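Local structure of flagellar hook-associated protein 2 (Helicobacter pylori, 6IWY) at residues 296-299 and 305-308; 334-337 and 342-345; 15-20 and 30-35. The protein caps the distal end of the growing flagellar filament and promotes flagellin polymerization there, represented here by a central fragment of the full-length protein. All coordinates share one frame; numbering follows the deposited sequence.

Contact 1: residues 296-299 and 305-308; sequences QAIN and SAFK
Asn299 and Ile298 dock the last turn of helix 292-299 onto strand 304-308, with a polar grip beside a small apolar patch. Helix and strand follow each other closely in the chain, within the flagellin hook IN motif. The polar part is a side-chain amide laid against the backbone of one residue, Ala306. Asn299 OD1 accepts a hydrogen bond from Ala306 N at 2.9 Å. The N-H points fairly well at the oxygen (152°), and the donor is tilted 21° from the plane of the side-chain amide. The other branch of the amide reaches the carbonyl of the same residue: Asn299 ND2 gives a weak bond to Ala306 O at 3.4 Å. The torsion of Asn299 allows this, since CG lies anti to the carbonyl carbon (chi1 -76°) and the amide extends toward the strand. Asn299 OD1 lies beside Ser305 CA.

The apolar part lies next to it. Ile298 CG2 meets Ala306 CB at 3.8 Å. Ile298 CD1 reaches the same methyl, Ala306 CB, at 4.1 Å, so both ends of the branched side chain rest on the alanine. Ile298 is buried and also touches Leu275.

Strand 304-308 is outermost in its three-stranded sheet within this chain. Ser305 and Phe307 make its backbone bonds to Asn317 and Val315 of strand 314-318. The N and O of Ala306 are instead engaged by Asn299. The amide therefore does for Ala306 what a neighbouring strand would do, binding one donor and one acceptor. One bond is good and the other weak, so the carbonyl side of the pairing is the looser one. Having both bonds on one flat group should restrict rotation of the amide and fix which end is oxygen.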
ATOM      1  N   GLN A 296     -14.508   1.900  28.529  1.00 53.56           N
ATOM      2  CA  GLN A 296     -15.978   1.939  28.611  1.00 57.36           C
ATOM      3  C   GLN A 296     -16.445   3.386  28.452  1.00 57.08           C
ATOM      4  O   GLN A 296     -17.504   3.660  27.878  1.00 58.63           O
ATOM      5  CB  GLN A 296     -16.509   1.385  29.956  1.00 63.40           C
ATOM      6  CG  GLN A 296     -16.140  -0.055  30.332  1.00 66.44           C
ATOM      7  CD  GLN A 296     -16.898  -0.571  31.584  1.00 76.81           C
ATOM      8  OE1 GLN A 296     -17.523   0.196  32.344  1.00 80.03           O
ATOM      9  NE2 GLN A 296     -16.848  -1.886  31.790  1.00 81.93           N
ATOM     10  N   ALA A 297     -15.651   4.310  28.978  1.00 55.81           N
ATOM     11  CA  ALA A 297     -15.973   5.726  28.883  1.00 56.10           C
ATOM     12  C   ALA A 297     -15.963   6.116  27.418  1.00 52.05           C
ATOM     13  O   ALA A 297     -16.873   6.773  26.933  1.00 54.17           O
ATOM     14  CB  ALA A 297     -14.964   6.570  29.684  1.00 55.56           C
ATOM     15  N   ILE A 298     -14.944   5.664  26.703  1.00 47.43           N
ATOM     16  CA  ILE A 298     -14.763   6.084  25.318  1.00 44.57           C
ATOM     17  C   ILE A 298     -15.835   5.488  24.416  1.00 46.25           C
ATOM     18  O   ILE A 298     -16.294   6.147  23.499  1.00 47.09           O
ATOM     19  CB  ILE A 298     -13.354   5.760  24.797  1.00 40.14           C
ATOM     20  CG1 ILE A 298     -12.321   6.637  25.526  1.00 38.60           C
ATOM     21  CG2 ILE A 298     -13.281   5.996  23.294  1.00 38.26           C
ATOM     22  CD1 ILE A 298     -10.878   6.392  25.159  1.00 32.55           C
ATOM     23  N   ASN A 299     -16.255   4.258  24.686  1.00 47.53           N
ATOM     24  CA  ASN A 299     -17.162   3.594  23.777  1.00 49.13           C
ATOM     25  C   ASN A 299     -18.558   4.194  23.842  1.00 53.80           C
ATOM     26  O   ASN A 299     -19.327   4.039  22.915  1.00 55.62           O
ATOM     27  CB  ASN A 299     -17.219   2.092  24.054  1.00 50.04           C
ATOM     28  CG  ASN A 299     -16.001   1.359  23.537  1.00 47.33           C
ATOM     29  OD1 ASN A 299     -15.369   1.792  22.580  1.00 45.99           O
ATOM     30  ND2 ASN A 299     -15.674   0.233  24.161  1.00 48.88           N
ATOM     31  N   SER A 305     -14.155   4.626  19.410  1.00 39.01           N
ATOM     32  CA  SER A 305     -14.197   3.270  19.928  1.00 38.43           C
ATOM     33  C   SER A 305     -12.833   3.045  20.457  1.00 36.57           C
ATOM     34  O   SER A 305     -11.905   3.681  19.983  1.00 35.63           O
ATOM     35  CB  SER A 305     -14.580   2.223  18.863  1.00 39.44           C
ATOM     36  OG  SER A 305     -13.711   2.253  17.759  1.00 36.38           O
ATOM     37  N   ALA A 306     -12.736   2.186  21.453  1.00 36.84           N
ATOM     38  CA  ALA A 306     -11.475   1.870  22.057  1.00 37.11           C
ATOM     39  C   ALA A 306     -11.483   0.432  22.554  1.00 39.89           C
ATOM     40  O   ALA A 306     -12.541  -0.148  22.800  1.00 42.12           O
ATOM     41  CB  ALA A 306     -11.188   2.836  23.197  1.00 35.85           C
ATOM     42  N   PHE A 307     -10.295  -0.140  22.679  1.00 41.10           N
ATOM     43  CA  PHE A 307     -10.135  -1.491  23.199  1.00 44.35           C
ATOM     44  C   PHE A 307      -8.732  -1.660  23.781  1.00 46.61           C
ATOM     45  O   PHE A 307      -7.895  -0.737  23.684  1.00 44.34           O
ATOM     46  CB  PHE A 307     -10.450  -2.536  22.124  1.00 46.09           C
ATOM     47  CG  PHE A 307      -9.453  -2.604  20.963  1.00 45.29           C
ATOM     48  CD1 PHE A 307      -8.509  -3.633  20.890  1.00 46.17           C
ATOM     49  CD2 PHE A 307      -9.513  -1.701  19.913  1.00 42.16           C
ATOM     50  CE1 PHE A 307      -7.621  -3.727  19.818  1.00 44.64           C
ATOM     51  CE2 PHE A 307      -8.618  -1.791  18.847  1.00 42.09           C
ATOM     52  CZ  PHE A 307      -7.675  -2.818  18.808  1.00 43.46           C
ATOM     53  N   LYS A 308      -8.514  -2.813  24.417  1.00 51.61           N
ATOM     54  CA  LYS A 308      -7.268  -3.146  25.090  1.00 55.28           C
ATOM     55  C   LYS A 308      -6.551  -4.257  24.336  1.00 59.77           C
ATOM     56  O   LYS A 308      -7.018  -5.395  24.262  1.00 63.72           O
ATOM     57  CB  LYS A 308      -7.536  -3.569  26.548  1.00 59.32           C
ATOM     58  CG  LYS A 308      -6.368  -4.243  27.291  1.00 63.60           C
TER

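Contact 2: residues 334-337 and 342-345; sequences ASLK and NAGM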
ATOM      1  N   ALA A 334      -1.526  17.782  31.856  1.00 55.82           N
ATOM      2  CA  ALA A 334      -0.341  17.111  32.413  1.00 55.25           C
ATOM      3  C   ALA A 334      -0.518  15.583  32.499  1.00 52.45           C
ATOM      4  O   ALA A 334       0.449  14.863  32.726  1.00 52.71           O
ATOM      5  CB  ALA A 334       0.003  17.683  33.781  1.00 59.35           C
ATOM      6  N   SER A 335      -1.738  15.102  32.303  1.00 50.76           N
ATOM      7  CA  SER A 335      -2.040  13.674  32.418  1.00 49.00           C
ATOM      8  C   SER A 335      -2.054  12.876  31.107  1.00 43.73           C
ATOM      9  O   SER A 335      -2.009  11.626  31.113  1.00 42.61           O
ATOM     10  CB  SER A 335      -3.379  13.509  33.118  1.00 51.64           C
ATOM     11  OG  SER A 335      -3.214  13.889  34.469  1.00 56.62           O
ATOM     12  N   LEU A 336      -2.119  13.586  29.993  1.00 40.91           N
ATOM     13  CA  LEU A 336      -2.048  12.941  28.698  1.00 37.39           C
ATOM     14  C   LEU A 336      -0.814  12.060  28.548  1.00 37.25           C
ATOM     15  O   LEU A 336      -0.896  11.013  27.914  1.00 36.54           O
ATOM     16  CB  LEU A 336      -2.045  13.965  27.590  1.00 36.84           C
ATOM     17  CG  LEU A 336      -3.378  14.623  27.323  1.00 37.31           C
ATOM     18  CD1 LEU A 336      -3.178  15.847  26.351  1.00 36.82           C
ATOM     19  CD2 LEU A 336      -4.369  13.555  26.793  1.00 27.15           C
ATOM     20  N   LYS A 337       0.325  12.454  29.112  1.00 39.37           N
ATOM     21  CA  LYS A 337       1.524  11.623  28.984  1.00 40.15           C
ATOM     22  C   LYS A 337       1.385  10.303  29.766  1.00 42.32           C
ATOM     23  O   LYS A 337       1.940   9.283  29.362  1.00 42.24           O
ATOM     24  CB  LYS A 337       2.763  12.358  29.442  1.00 42.47           C
ATOM     25  CG  LYS A 337       2.844  12.616  30.891  1.00 44.51           C
ATOM     26  CD  LYS A 337       4.208  13.108  31.223  1.00 48.44           C
ATOM     27  CE  LYS A 337       4.355  13.291  32.699  1.00 51.56           C
ATOM     28  NZ  LYS A 337       3.393  14.312  33.080  1.00 54.80           N
ATOM     29  N   ASN A 342      -0.314  12.454  23.377  1.00 44.00           N
ATOM     30  CA  ASN A 342       0.049  13.846  23.146  1.00 45.75           C
ATOM     31  C   ASN A 342      -1.144  14.641  22.786  1.00 45.50           C
ATOM     32  O   ASN A 342      -1.917  14.207  21.975  1.00 46.24           O
ATOM     33  CB  ASN A 342       0.917  13.940  21.904  1.00 48.29           C
ATOM     34  CG  ASN A 342       2.296  13.492  22.150  1.00 51.63           C
ATOM     35  OD1 ASN A 342       2.845  13.701  23.241  1.00 57.62           O
ATOM     36  ND2 ASN A 342       2.889  12.878  21.153  1.00 54.88           N
ATOM     37  N   ALA A 343      -1.289  15.818  23.356  1.00 47.31           N
ATOM     38  CA  ALA A 343      -2.187  16.832  22.809  1.00 49.46           C
ATOM     39  C   ALA A 343      -1.862  16.997  21.328  1.00 50.78           C
ATOM     40  O   ALA A 343      -0.720  17.198  20.974  1.00 52.51           O
ATOM     41  CB  ALA A 343      -1.983  18.141  23.533  1.00 52.28           C
ATOM     42  N   GLY A 344      -2.855  16.892  20.464  1.00 51.31           N
ATOM     43  CA  GLY A 344      -2.630  17.047  19.024  1.00 53.73           C
ATOM     44  C   GLY A 344      -3.714  16.366  18.205  1.00 53.17           C
ATOM     45  O   GLY A 344      -4.682  15.827  18.760  1.00 49.83           O
ATOM     46  N   MET A 345      -3.545  16.404  16.889  1.00 55.67           N
ATOM     47  CA  MET A 345      -4.475  15.778  15.964  1.00 56.23           C
ATOM     48  C   MET A 345      -3.787  14.574  15.363  1.00 53.76           C
ATOM     49  O   MET A 345      -2.648  14.677  14.964  1.00 55.21           O
ATOM     50  CB  MET A 345      -4.852  16.745  14.830  1.00 63.48           C
ATOM     51  CG  MET A 345      -5.352  18.114  15.281  1.00 69.23           C
ATOM     52  SD  MET A 345      -5.986  19.162  13.935  1.00 84.50           S
ATOM     53  CE  MET A 345      -4.571  20.218  13.543  1.00 87.79           C
TER
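Leu336 reaches across to Ala343 with a single methyl. Its CB bond is directed toward segment 342-345, but Leu336 CB itself stays 4.7 Å from Ala343 N. Leu336 CG is hardly nearer, 4.6 Å from Ala343 N. These two carbons act as the arm. CG lies anti to the carbonyl carbon (chi1 -74°), and with chi2 near 169° the branch carries CD1 to the neighbouring segment.

CD1 makes the contact. Leu336 CD1 lies 3.5 Å from Ala343 N and 3.8 Å from Ala343 CB. Leu336 CD1 also approaches Asn342 C, at 4.3 Å. The methyl thus sits over the peptide link between Asn342 and Ala343 and alongside the alanine methyl. The other methyl, Leu336 CD2, stays farther off, 5.1 Å from Ala343 N. The contact is small, a methyl against a peptide and an alanine methyl, and rests on van der Waals packing.

On the 334-337 side, Lys337 folds back along its own segment. Lys337 NZ donates a hydrogen bond to Ala334 O at 3.0 Å. It approaches in the carbonyl plane, with a C=O...N angle of 154°. This bond bridges the first and last residues of the segment. Leu336 is buried.

Segment 334-337 continues from helix 330-335. Ser335 OG is hydrogen-bonded to Leu331 O in that helix and to Glu265 O. Strand 344-347 is outermost of the four strands counted in its sheet, though Met345 bonds to Asp60 through the backbone. It pairs with strand 322-327, where Gly344 bonds to Ile325. Leu336 packs between Ile325 of that strand and the loop residue Ala343 that leads into strand 344-347.

Contact 3: residues 15-20 and 30-35; sequences DALSAS and IKVDVQ
Ala16 and Val34 mark the closest approach of the two backbones, with their CA atoms 7.4 Å apart. From there the chains spread, and Ser20 CA is 13.0 Å from Ile30 CA. The segments are not paired as strands. Strand 17-19 pairs with 393-395, whereas strand 30-36 lies between 368-371 and 405-407 in another antiparallel sheet. Only side chains bridge the two.

Leu17 carries the contact. Its CG sits between the backbone N and the carbonyl carbon (chi1 63°), which swings CD2 toward strand 30-36. Leu17 CD2 touches Val32 CG1 at 3.8 Å and Val34 CG2 at 4.3 Å. It therefore bridges two residues on the same face of that strand. The Leu17 and Val32 side chains meet at about a right angle. Val32 CG1, anti to its own backbone N, is the branch that receives the leucine. A looser touch joins Ala16 CB to Val34 CG2 at 4.5 Å.

Leu17 also touches Ile393 and Leu395 of its partner strand and Ala405 and Ile407 of strand 405-407, so it sits between the two sheets. Val34 N is hydrogen-bonded to Thr399 OG1.

All four touching residues are buried. The two segments are held together here by methyl packing alone; their backbone bonds go to other parts of the chain, such as strands 393-395 and 405-407 and the loop after 395.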
ATOM      1  N   ASP A  15      27.370  -2.661 -26.868  1.00 89.24           N
ATOM      2  CA  ASP A  15      27.441  -2.005 -25.556  1.00 88.48           C
ATOM      3  C   ASP A  15      26.412  -2.546 -24.542  1.00 82.47           C
ATOM      4  O   ASP A  15      26.182  -1.927 -23.505  1.00 82.90           O
ATOM      5  CB  ASP A  15      27.250  -0.487 -25.719  1.00 94.72           C
ATOM      6  CG  ASP A  15      28.050   0.095 -26.899  1.00103.44           C
ATOM      7  OD1 ASP A  15      29.177  -0.380 -27.148  1.00104.42           O
ATOM      8  OD2 ASP A  15      27.564   1.037 -27.578  1.00111.01           O
ATOM      9  N   ALA A  16      25.820  -3.703 -24.818  1.00 78.40           N
ATOM     10  CA  ALA A  16      24.648  -4.156 -24.080  1.00 73.89           C
ATOM     11  C   ALA A  16      24.978  -4.876 -22.768  1.00 69.99           C
ATOM     12  O   ALA A  16      24.130  -4.938 -21.856  1.00 67.41           O
ATOM     13  CB  ALA A  16      23.807  -5.060 -24.968  1.00 73.74           C
ATOM     14  N   LEU A  17      26.178  -5.458 -22.681  1.00 69.70           N
ATOM     15  CA  LEU A  17      26.598  -6.142 -21.465  1.00 67.14           C
ATOM     16  C   LEU A  17      28.110  -6.296 -21.368  1.00 70.19           C
ATOM     17  O   LEU A  17      28.826  -6.234 -22.374  1.00 72.48           O
ATOM     18  CB  LEU A  17      25.921  -7.512 -21.368  1.00 64.41           C
ATOM     19  CG  LEU A  17      26.242  -8.532 -22.463  1.00 65.23           C
ATOM     20  CD1 LEU A  17      27.511  -9.349 -22.130  1.00 65.73           C
ATOM     21  CD2 LEU A  17      25.048  -9.448 -22.656  1.00 63.12           C
ATOM     22  N   SER A  18      28.579  -6.513 -20.141  1.00 70.78           N
ATOM     23  CA  SER A  18      30.001  -6.758 -19.866  1.00 75.51           C
ATOM     24  C   SER A  18      30.207  -8.073 -19.092  1.00 75.53           C
ATOM     25  O   SER A  18      29.694  -8.230 -17.997  1.00 74.43           O
ATOM     26  CB  SER A  18      30.597  -5.585 -19.075  1.00 79.41           C
ATOM     27  OG  SER A  18      29.868  -5.360 -17.875  1.00 77.56           O
ATOM     28  N   ALA A  19      30.975  -8.993 -19.666  1.00 77.90           N
ATOM     29  CA  ALA A  19      31.203 -10.307 -19.071  1.00 80.02           C
ATOM     30  C   ALA A  19      32.624 -10.484 -18.515  1.00 87.03           C
ATOM     31  O   ALA A  19      33.577  -9.934 -19.065  1.00 90.57           O
ATOM     32  CB  ALA A  19      30.893 -11.395 -20.096  1.00 78.93           C
ATOM     33  N   SER A  20      32.747 -11.266 -17.437  1.00 90.28           N
ATOM     34  CA  SER A  20      34.022 -11.477 -16.721  1.00 98.67           C
ATOM     35  C   SER A  20      34.630 -12.801 -17.127  1.00103.44           C
ATOM     36  O   SER A  20      33.931 -13.806 -17.159  1.00102.00           O
ATOM     37  CB  SER A  20      33.806 -11.479 -15.202  1.00101.19           C
ATOM     38  N   ILE A  30      29.048 -16.869 -27.438  1.00 83.72           N
ATOM     39  CA  ILE A  30      27.745 -16.834 -26.726  1.00 80.72           C
ATOM     40  C   ILE A  30      26.895 -15.650 -27.144  1.00 76.95           C
ATOM     41  O   ILE A  30      27.367 -14.530 -27.097  1.00 74.53           O
ATOM     42  CB  ILE A  30      27.929 -16.733 -25.194  1.00 78.97           C
ATOM     43  CG1 ILE A  30      28.876 -17.830 -24.673  1.00 83.70           C
ATOM     44  CG2 ILE A  30      26.591 -16.825 -24.498  1.00 77.09           C
ATOM     45  CD1 ILE A  30      29.230 -17.697 -23.198  1.00 82.19           C
ATOM     46  N   LYS A  31      25.630 -15.905 -27.484  1.00 77.74           N
ATOM     47  CA  LYS A  31      24.761 -14.929 -28.154  1.00 77.08           C
ATOM     48  C   LYS A  31      23.631 -14.428 -27.247  1.00 74.68           C
ATOM     49  O   LYS A  31      22.823 -15.218 -26.782  1.00 76.58           O
ATOM     50  CB  LYS A  31      24.174 -15.553 -29.429  1.00 81.92           C
ATOM     51  N   VAL A  32      23.544 -13.118 -27.015  1.00 72.09           N
ATOM     52  CA  VAL A  32      22.608 -12.606 -26.005  1.00 69.82           C
ATOM     53  C   VAL A  32      21.735 -11.433 -26.464  1.00 70.79           C
ATOM     54  O   VAL A  32      22.175 -10.288 -26.543  1.00 70.22           O
ATOM     55  CB  VAL A  32      23.323 -12.265 -24.663  1.00 66.34           C
ATOM     56  CG1 VAL A  32      22.303 -11.985 -23.572  1.00 64.28           C
ATOM     57  CG2 VAL A  32      24.221 -13.421 -24.212  1.00 67.00           C
ATOM     58  N   ASP A  33      20.479 -11.763 -26.767  1.00 74.06           N
ATOM     59  CA  ASP A  33      19.435 -10.802 -27.054  1.00 76.05           C
ATOM     60  C   ASP A  33      18.967 -10.305 -25.701  1.00 72.55           C
ATOM     61  O   ASP A  33      18.572 -11.111 -24.868  1.00 71.52           O
ATOM     62  CB  ASP A  33      18.280 -11.482 -27.800  1.00 81.68           C
ATOM     63  N   VAL A  34      19.048  -8.995 -25.470  1.00 71.86           N
ATOM     64  CA  VAL A  34      18.626  -8.395 -24.198  1.00 69.07           C
ATOM     65  C   VAL A  34      17.350  -7.604 -24.403  1.00 73.20           C
ATOM     66  O   VAL A  34      17.388  -6.502 -24.931  1.00 76.38           O
ATOM     67  CB  VAL A  34      19.679  -7.448 -23.641  1.00 66.10           C
ATOM     68  CG1 VAL A  34      19.199  -6.846 -22.344  1.00 64.07           C
ATOM     69  CG2 VAL A  34      20.984  -8.178 -23.434  1.00 63.41           C
ATOM     70  N   GLN A  35      16.220  -8.164 -23.985  1.00 75.06           N
ATOM     71  CA  GLN A  35      14.925  -7.530 -24.235  1.00 80.55           C
ATOM     72  C   GLN A  35      14.585  -6.468 -23.181  1.00 78.39           C
ATOM     73  O   GLN A  35      14.128  -5.387 -23.522  1.00 81.99           O
ATOM     74  CB  GLN A  35      13.811  -8.588 -24.328  1.00 85.08           C
ATOM     75  CG  GLN A  35      13.414  -8.988 -25.771  1.00 93.70           C
ATOM     76  CD  GLN A  35      14.419  -9.909 -26.454  1.00 93.70           C
ATOM     77  OE1 GLN A  35      15.468 -10.228 -25.891  1.00 88.43           O
ATOM     78  NE2 GLN A  35      14.099 -10.338 -27.682  1.00100.32           N
TER

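In the fold
From the N terminus the chain first makes contact 3. It brings strand 30-36 back against strand 17-19 after a partly unmodelled loop, and packs two small sheets together near the chain ends. The chain then runs through the sheets built on strands 42-49 and 164-173 to the far side of its centre. There contact 1 closes the short loop between helix 292-299 and strand 304-308. Further on, after strands 314-318 and 322-327, contact 2 closes the loop between helix 330-335 and strand 344-347. The three contacts are in series; none nests or crosses. Contacts 1 and 2 have centres about 17 Å apart. The centre of contact 3 lies about 63 Å from that of contact 1.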